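Putative histidine protein kinase (Rhodobacter sphaeroides, PDB 3KYJ) probably takes part, as the kinase CheA3, in relaying chemoreceptor signals to the flagellar motors, this fragment holding its Hpt domain, the presumed phosphoryl carrier. Local coordinates at residues S64-R69 and A114-T119; V92-F97 and D126-K131; D25-S30 and L96-T101. All blocks are in the same frame, centred on the assembly; numbering follows the deposited sequence.

Interaction 1 (S64-R69 and A114-T119); sequences SVVESR and ADVEGT
Asp115 holds its carboxylate against the first turn of helix 64-82, joining the loop after helix 89-112 to the start of a neighbouring helix in the helical bundle of this Hpt domain. The grip is two-pronged, each oxygen using its syn lone pair. Asp115 OD2 takes the amide of Val65 N at 2.7 Å in a nearly straight bond (170°), and Asp115 OD1 takes Val66 N at 3.2 Å. Asp115 CG is anti to its own backbone N (chi1 -156°), and both oxygens come to lie beside the helix amides. Asp115 OD1 is also approached by Val116 N in a weak bond, which ties the loop to the same group. Amides at the N-terminal end of a helix would be expected to stabilise the negative charge.

Behind this polar clamp the packing is close and apolar. Val65 CG1 lies 3.6 Å from Val116 CG2, and Val66 CG2 reaches the same methyl from another direction, the side chains of Val66 and Val116 crossing at about a right angle. Thr109 of helix 89-112 touches both Val66 and Val116, while Phe54 of helix 40-60 also packs on Val66.

Whereas Val66 and Val116 are buried, Asp115 and Gly118 remain partly exposed, and at Gly118 the polar link is weaker: Arg69 NH2 makes a weak bond, at 3.0 Å, to Gly118 O. That carbonyl is also bonded to Ser121 OG, which in turn pairs with Arg69 NE. On the helix side, Arg69 NH1 donates to Ser68 OG, itself a donor to Val65 O at 2.7 Å, so that the arginine is steadied within its own turn. One face of its guanidinium is covered by Val65 CG1, 3.8 Å above the plane and over its centre.

Interaction 2 (V92-F97 and D126-K131); sequences VEILLF and DQLRSK
Ile94 and Leu128 meet in a buried, antiparallel helix-helix contact, in which helix 122-135 lies against helix 89-112 near the latter's N-terminal end. The short axes approach to 10.4 Å and run at 156° to each other. No hydrogen bond spans the interface. Ile94 fills the middle of the contact with both branches: CG2 sits 3.6 Å from Leu128 CD2, the two side chains sliding past each other in opposite directions, while CD1 rests on Lys131 CB, also at 3.6 Å. The lysine chain then bends at chi2 (55°), and its amine leaves the interface for salt bridges with Asp88 and Glu90.

At the more exposed margin the extended side chain of Gln127 comes up to the ring of Phe97. Its amide plane is only 18° from the ring plane, with OE1 3.5 Å from Phe97 CD2 and NE2 3.7 Å from Phe97 CE2. An alanine in place of Gln127 would probably leave Phe97 CD2 and CE2 without their amide neighbour and open a gap at this margin.

The contact is continued on its inner side by helix 64-82, where Leu72 touches Leu128 and Cys73 and Ile77 touch Leu95. Leu31 of helix 10-35 meets Leu95 and Leu96, so helix 89-112 is packed between helices 10-35 and 122-135.

Interaction 3 (D25-S30 and L96-T101); sequences DAMEAS and LFASDT
Leu96 O is gripped by two donors one turn further along its helix, Ser99 OG at 2.8 Å and the main-chain Asp100 N at 3.1 Å. Ser99 points its CB at helix 10-35, and Leu96 reaches that helix with the end of its side chain. The serine OG stands between its backbone N and carbonyl carbon (chi1 72°), folded back onto its own helix, and it is CB that Ser99 offers across the interface. Met27 uses that surface. Its extended chain brings SD to 3.7 Å from Ser99 CB, and the terminal CE settles 4.0 Å from Ser99 N and touches Ala98 CB more distantly. The small residues Ser99 and Ala98 accompany a close approach of the antiparallel axes, 9.7 Å. On the more exposed side Glu28 joins in, its CG 4.4 Å from Leu96 CD2. Glu28 and Asp100 bring like charges near one another without contact, which would probably be mildly unfavourable.

Leu47 and Val51 of helix 40-60 cover Met27 from another direction; that helix also carries His52, the predicted phosphorylation site. The antiparallel pairing of helices 10-35 and 89-112 around a buried core is that of the four-helix bundle of Hpt domains.

Overall arrangement
From the N terminus, helix 10-35 is the first to be tied to a distant part of the chain: interaction 3 joins 25-30 to 96-101, closing a loop over helices 40-60 and 64-82. Before that loop ends, 64-69 opens interaction 1, which closes on the linker at 114-119, so the two cross. Interaction 2 runs from 92-97 to 126-131; it crosses interaction 1 and overlaps interaction 3, sharing Leu96 and Phe97. Helix 89-112 thus links the first helix to the last. Interactions 2 and 3 touch through Leu95 O and Met27 CE, and 1 and 2 through Arg69 O and Leu128 CD1, whereas 1 and 3 do not touch, their nearest atoms being about 5 Å apart.

Interaction 1 (S64-R69 and A114-T119)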
# COMPACT_ATOMS: atom_id res chain seq x y z
N SER A 64 -2.01 13.42 5.92
CA SER A 64 -3.27 12.92 6.46
C SER A 64 -4.52 13.53 5.81
O SER A 64 -5.54 12.85 5.70
CB SER A 64 -3.33 13.13 7.99
OG SER A 64 -2.32 12.39 8.69
N VAL A 65 -4.45 14.78 5.34
CA VAL A 65 -5.63 15.37 4.70
C VAL A 65 -5.80 14.69 3.35
O VAL A 65 -6.88 14.24 3.02
CB VAL A 65 -5.54 16.91 4.57
CG1 VAL A 65 -6.69 17.46 3.68
CG2 VAL A 65 -5.60 17.56 5.96
N VAL A 66 -4.73 14.59 2.57
CA VAL A 66 -4.81 13.87 1.28
C VAL A 66 -5.33 12.43 1.50
O VAL A 66 -6.26 11.97 0.82
CB VAL A 66 -3.46 13.83 0.52
CG1 VAL A 66 -3.58 12.95 -0.71
CG2 VAL A 66 -3.00 15.20 0.09
N GLU A 67 -4.75 11.75 2.48
CA GLU A 67 -5.11 10.39 2.82
C GLU A 67 -6.61 10.27 3.09
O GLU A 67 -7.25 9.35 2.64
CB GLU A 67 -4.30 9.91 4.01
CG GLU A 67 -4.54 8.46 4.40
CD GLU A 67 -3.81 8.04 5.64
OE1 GLU A 67 -3.00 8.82 6.17
OE2 GLU A 67 -4.07 6.93 6.12
N SER A 68 -7.16 11.23 3.83
CA SER A 68 -8.57 11.13 4.24
C SER A 68 -9.53 11.22 3.05
O SER A 68 -10.60 10.61 3.08
CB SER A 68 -8.90 12.22 5.27
OG SER A 68 -8.84 13.53 4.73
N ARG A 69 -9.15 11.96 2.01
CA ARG A 69 -10.01 12.03 0.81
C ARG A 69 -9.95 10.70 0.05
O ARG A 69 -10.98 10.16 -0.38
CB ARG A 69 -9.59 13.16 -0.12
CG ARG A 69 -10.17 14.55 0.24
CD ARG A 69 -9.75 15.01 1.61
NE ARG A 69 -10.21 16.36 1.89
CZ ARG A 69 -10.43 16.83 3.12
NH1 ARG A 69 -10.37 16.06 4.19
NH2 ARG A 69 -10.82 18.09 3.24
N ALA A 114 4.48 19.05 1.46
CA ALA A 114 3.66 19.13 2.67
C ALA A 114 2.21 18.80 2.35
O ALA A 114 1.83 18.78 1.19
CB ALA A 114 3.76 20.52 3.30
N ASP A 115 1.43 18.56 3.39
CA ASP A 115 0.01 18.24 3.24
C ASP A 115 -0.73 19.48 2.74
O ASP A 115 -0.25 20.61 2.85
CB ASP A 115 -0.55 17.73 4.56
CG ASP A 115 -1.80 16.86 4.41
OD1 ASP A 115 -2.26 16.56 3.29
OD2 ASP A 115 -2.30 16.47 5.48
N VAL A 116 -1.92 19.26 2.18
CA VAL A 116 -2.73 20.34 1.66
C VAL A 116 -3.61 20.84 2.74
O VAL A 116 -3.84 20.14 3.75
CB VAL A 116 -3.68 19.86 0.53
CG1 VAL A 116 -2.89 19.41 -0.65
CG2 VAL A 116 -4.58 18.74 1.04
N GLU A 117 -4.09 22.07 2.55
CA GLU A 117 -5.21 22.57 3.30
C GLU A 117 -6.49 21.99 2.74
O GLU A 117 -6.76 21.99 1.51
CB GLU A 117 -5.28 24.09 3.23
CG GLU A 117 -4.14 24.81 3.94
CD GLU A 117 -4.10 24.52 5.43
OE1 GLU A 117 -5.17 24.28 6.03
OE2 GLU A 117 -3.00 24.56 6.01
N GLY A 118 -7.27 21.49 3.69
CA GLY A 118 -8.47 20.75 3.39
C GLY A 118 -9.63 21.56 2.86
O GLY A 118 -10.56 20.97 2.35
N THR A 119 -9.58 22.89 2.98
CA THR A 119 -10.73 23.73 2.64
C THR A 119 -11.31 23.49 1.24
O THR A 119 -12.53 23.38 1.07
CB THR A 119 -10.34 25.18 2.71
OG1 THR A 119 -9.61 25.40 3.92
CG2 THR A 119 -11.58 26.05 2.66

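Interaction 2 (V92-F97 and D126-K131)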
# COMPACT_ATOMS: atom_id res chain seq x y z
N VAL A 92 -20.00 6.99 -10.05
CA VAL A 92 -18.98 7.24 -11.07
C VAL A 92 -18.68 8.73 -11.15
O VAL A 92 -17.53 9.15 -11.20
CB VAL A 92 -19.39 6.65 -12.44
CG1 VAL A 92 -18.43 7.10 -13.52
CG2 VAL A 92 -19.45 5.12 -12.33
N GLU A 93 -19.73 9.54 -11.10
CA GLU A 93 -19.62 10.99 -11.17
C GLU A 93 -18.81 11.58 -10.00
O GLU A 93 -17.90 12.41 -10.21
CB GLU A 93 -21.04 11.57 -11.14
CG GLU A 93 -21.15 13.06 -11.02
CD GLU A 93 -22.61 13.49 -10.95
OE1 GLU A 93 -23.44 12.95 -11.72
OE2 GLU A 93 -22.92 14.37 -10.12
N ILE A 94 -19.17 11.18 -8.80
CA ILE A 94 -18.50 11.67 -7.59
C ILE A 94 -17.02 11.26 -7.63
O ILE A 94 -16.13 12.04 -7.27
CB ILE A 94 -19.17 11.14 -6.31
CG1 ILE A 94 -20.58 11.73 -6.18
CG2 ILE A 94 -18.34 11.50 -5.08
CD1 ILE A 94 -21.43 11.03 -5.14
N LEU A 95 -16.74 10.05 -8.09
CA LEU A 95 -15.36 9.58 -8.12
C LEU A 95 -14.54 10.26 -9.22
O LEU A 95 -13.34 10.44 -9.04
CB LEU A 95 -15.27 8.07 -8.21
CG LEU A 95 -15.80 7.31 -6.99
CD1 LEU A 95 -15.85 5.80 -7.25
CD2 LEU A 95 -14.92 7.62 -5.77
N LEU A 96 -15.17 10.62 -10.34
CA LEU A 96 -14.49 11.42 -11.35
C LEU A 96 -14.10 12.80 -10.77
O LEU A 96 -12.99 13.26 -10.97
CB LEU A 96 -15.34 11.60 -12.62
CG LEU A 96 -15.20 10.44 -13.60
CD1 LEU A 96 -16.26 10.57 -14.70
CD2 LEU A 96 -13.80 10.41 -14.19
N PHE A 97 -15.02 13.42 -10.04
CA PHE A 97 -14.73 14.67 -9.33
C PHE A 97 -13.58 14.44 -8.34
O PHE A 97 -12.64 15.23 -8.25
CB PHE A 97 -16.02 15.16 -8.63
CG PHE A 97 -15.88 16.42 -7.82
CD1 PHE A 97 -15.16 17.49 -8.28
CD2 PHE A 97 -16.48 16.49 -6.58
CE1 PHE A 97 -15.04 18.66 -7.50
CE2 PHE A 97 -16.36 17.65 -5.81
CZ PHE A 97 -15.64 18.71 -6.27
N ASP A 126 -18.16 16.15 1.69
CA ASP A 126 -19.59 16.09 1.94
C ASP A 126 -20.32 15.18 0.95
O ASP A 126 -21.21 14.42 1.34
CB ASP A 126 -20.21 17.49 1.89
CG ASP A 126 -19.99 18.30 3.16
OD1 ASP A 126 -19.57 17.75 4.20
OD2 ASP A 126 -20.29 19.52 3.11
N GLN A 127 -19.93 15.25 -0.32
CA GLN A 127 -20.59 14.45 -1.37
C GLN A 127 -20.32 12.97 -1.15
O GLN A 127 -21.19 12.14 -1.27
CB GLN A 127 -20.10 14.87 -2.75
CG GLN A 127 -20.58 16.24 -3.18
CD GLN A 127 -20.00 16.68 -4.51
OE1 GLN A 127 -19.71 15.85 -5.38
NE2 GLN A 127 -19.83 17.99 -4.69
N LEU A 128 -19.08 12.64 -0.83
CA LEU A 128 -18.76 11.26 -0.54
C LEU A 128 -19.54 10.77 0.67
O LEU A 128 -20.13 9.68 0.63
CB LEU A 128 -17.26 11.08 -0.32
CG LEU A 128 -16.38 11.21 -1.56
CD1 LEU A 128 -14.96 11.50 -1.14
CD2 LEU A 128 -16.40 9.94 -2.44
N ARG A 129 -19.59 11.56 1.75
CA ARG A 129 -20.26 11.10 2.95
C ARG A 129 -21.76 10.91 2.68
O ARG A 129 -22.35 9.98 3.19
CB ARG A 129 -20.07 12.08 4.11
CG ARG A 129 -18.66 12.13 4.65
CD ARG A 129 -18.62 12.88 6.02
NE ARG A 129 -17.26 13.32 6.39
CZ ARG A 129 -16.29 12.49 6.76
NH1 ARG A 129 -16.50 11.18 6.82
NH2 ARG A 129 -15.11 12.96 7.08
N SER A 130 -22.34 11.80 1.88
CA SER A 130 -23.75 11.74 1.52
C SER A 130 -24.07 10.48 0.71
O SER A 130 -25.00 9.77 1.03
CB SER A 130 -24.14 12.97 0.69
OG SER A 130 -25.45 12.79 0.15
N LYS A 131 -23.29 10.22 -0.34
CA LYS A 131 -23.51 9.04 -1.16
C LYS A 131 -23.30 7.78 -0.32
O LYS A 131 -24.09 6.86 -0.39
CB LYS A 131 -22.63 9.04 -2.40
CG LYS A 131 -22.95 7.88 -3.35
CD LYS A 131 -24.42 7.85 -3.75
CE LYS A 131 -24.59 6.97 -4.99
NZ LYS A 131 -26.02 6.78 -5.35

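Interaction 3 (D25-S30 and L96-T101)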
# COMPACT_ATOMS: atom_id res chain seq x y z
N ASP A 25 -4.03 8.04 -13.01
CA ASP A 25 -4.33 7.71 -14.41
C ASP A 25 -5.20 6.45 -14.46
O ASP A 25 -6.13 6.37 -15.27
CB ASP A 25 -3.05 7.48 -15.22
CG ASP A 25 -2.34 8.79 -15.60
OD1 ASP A 25 -2.93 9.89 -15.45
OD2 ASP A 25 -1.19 8.69 -16.07
N ALA A 26 -4.88 5.46 -13.63
CA ALA A 26 -5.64 4.21 -13.61
C ALA A 26 -7.04 4.44 -13.04
O ALA A 26 -8.02 3.88 -13.52
CB ALA A 26 -4.89 3.15 -12.79
N MET A 27 -7.14 5.29 -12.01
CA MET A 27 -8.43 5.63 -11.44
C MET A 27 -9.33 6.29 -12.48
O MET A 27 -10.47 5.86 -12.72
CB MET A 27 -8.23 6.56 -10.23
CG MET A 27 -9.52 7.04 -9.61
SD MET A 27 -9.19 8.23 -8.28
CE MET A 27 -10.80 8.35 -7.56
N GLU A 28 -8.79 7.30 -13.16
CA GLU A 28 -9.54 7.98 -14.20
C GLU A 28 -9.89 7.05 -15.36
O GLU A 28 -11.01 7.10 -15.87
CB GLU A 28 -8.78 9.20 -14.72
CG GLU A 28 -9.67 10.06 -15.61
CD GLU A 28 -8.95 11.20 -16.30
OE1 GLU A 28 -7.72 11.10 -16.52
OE2 GLU A 28 -9.63 12.18 -16.66
N ALA A 29 -8.97 6.20 -15.79
CA ALA A 29 -9.27 5.30 -16.92
C ALA A 29 -10.44 4.37 -16.60
O ALA A 29 -11.32 4.15 -17.46
CB ALA A 29 -8.05 4.48 -17.30
N SER A 30 -10.46 3.81 -15.39
CA SER A 30 -11.55 2.91 -15.02
C SER A 30 -12.89 3.66 -14.98
O SER A 30 -13.92 3.13 -15.43
CB SER A 30 -11.29 2.27 -13.66
OG SER A 30 -10.08 1.52 -13.68
N LEU A 96 -15.17 10.62 -10.34
CA LEU A 96 -14.49 11.42 -11.35
C LEU A 96 -14.10 12.80 -10.77
O LEU A 96 -12.99 13.26 -10.97
CB LEU A 96 -15.34 11.60 -12.62
CG LEU A 96 -15.20 10.44 -13.60
CD1 LEU A 96 -16.26 10.57 -14.70
CD2 LEU A 96 -13.80 10.41 -14.19
N PHE A 97 -15.02 13.42 -10.04
CA PHE A 97 -14.73 14.67 -9.33
C PHE A 97 -13.58 14.44 -8.34
O PHE A 97 -12.64 15.23 -8.25
CB PHE A 97 -16.02 15.16 -8.63
CG PHE A 97 -15.88 16.42 -7.82
CD1 PHE A 97 -15.16 17.49 -8.28
CD2 PHE A 97 -16.48 16.49 -6.58
CE1 PHE A 97 -15.04 18.66 -7.50
CE2 PHE A 97 -16.36 17.65 -5.81
CZ PHE A 97 -15.64 18.71 -6.27
N ALA A 98 -13.65 13.33 -7.61
CA ALA A 98 -12.57 12.99 -6.68
C ALA A 98 -11.24 12.85 -7.40
O ALA A 98 -10.22 13.31 -6.89
CB ALA A 98 -12.89 11.76 -5.89
N SER A 99 -11.22 12.22 -8.57
CA SER A 99 -9.96 12.01 -9.27
C SER A 99 -9.35 13.36 -9.65
O SER A 99 -8.14 13.55 -9.50
CB SER A 99 -10.12 11.06 -10.47
OG SER A 99 -10.81 11.65 -11.54
N ASP A 100 -10.18 14.30 -10.10
CA ASP A 100 -9.66 15.62 -10.46
C ASP A 100 -9.13 16.35 -9.23
O ASP A 100 -8.12 17.04 -9.31
CB ASP A 100 -10.75 16.46 -11.14
CG ASP A 100 -11.00 16.05 -12.57
OD1 ASP A 100 -10.12 15.39 -13.19
OD2 ASP A 100 -12.08 16.41 -13.08
N THR A 101 -9.84 16.20 -8.12
CA THR A 101 -9.47 16.84 -6.86
C THR A 101 -8.14 16.26 -6.35
O THR A 101 -7.22 17.00 -5.99
CB THR A 101 -10.57 16.64 -5.81
OG1 THR A 101 -11.78 17.26 -6.26
CG2 THR A 101 -10.14 17.25 -4.46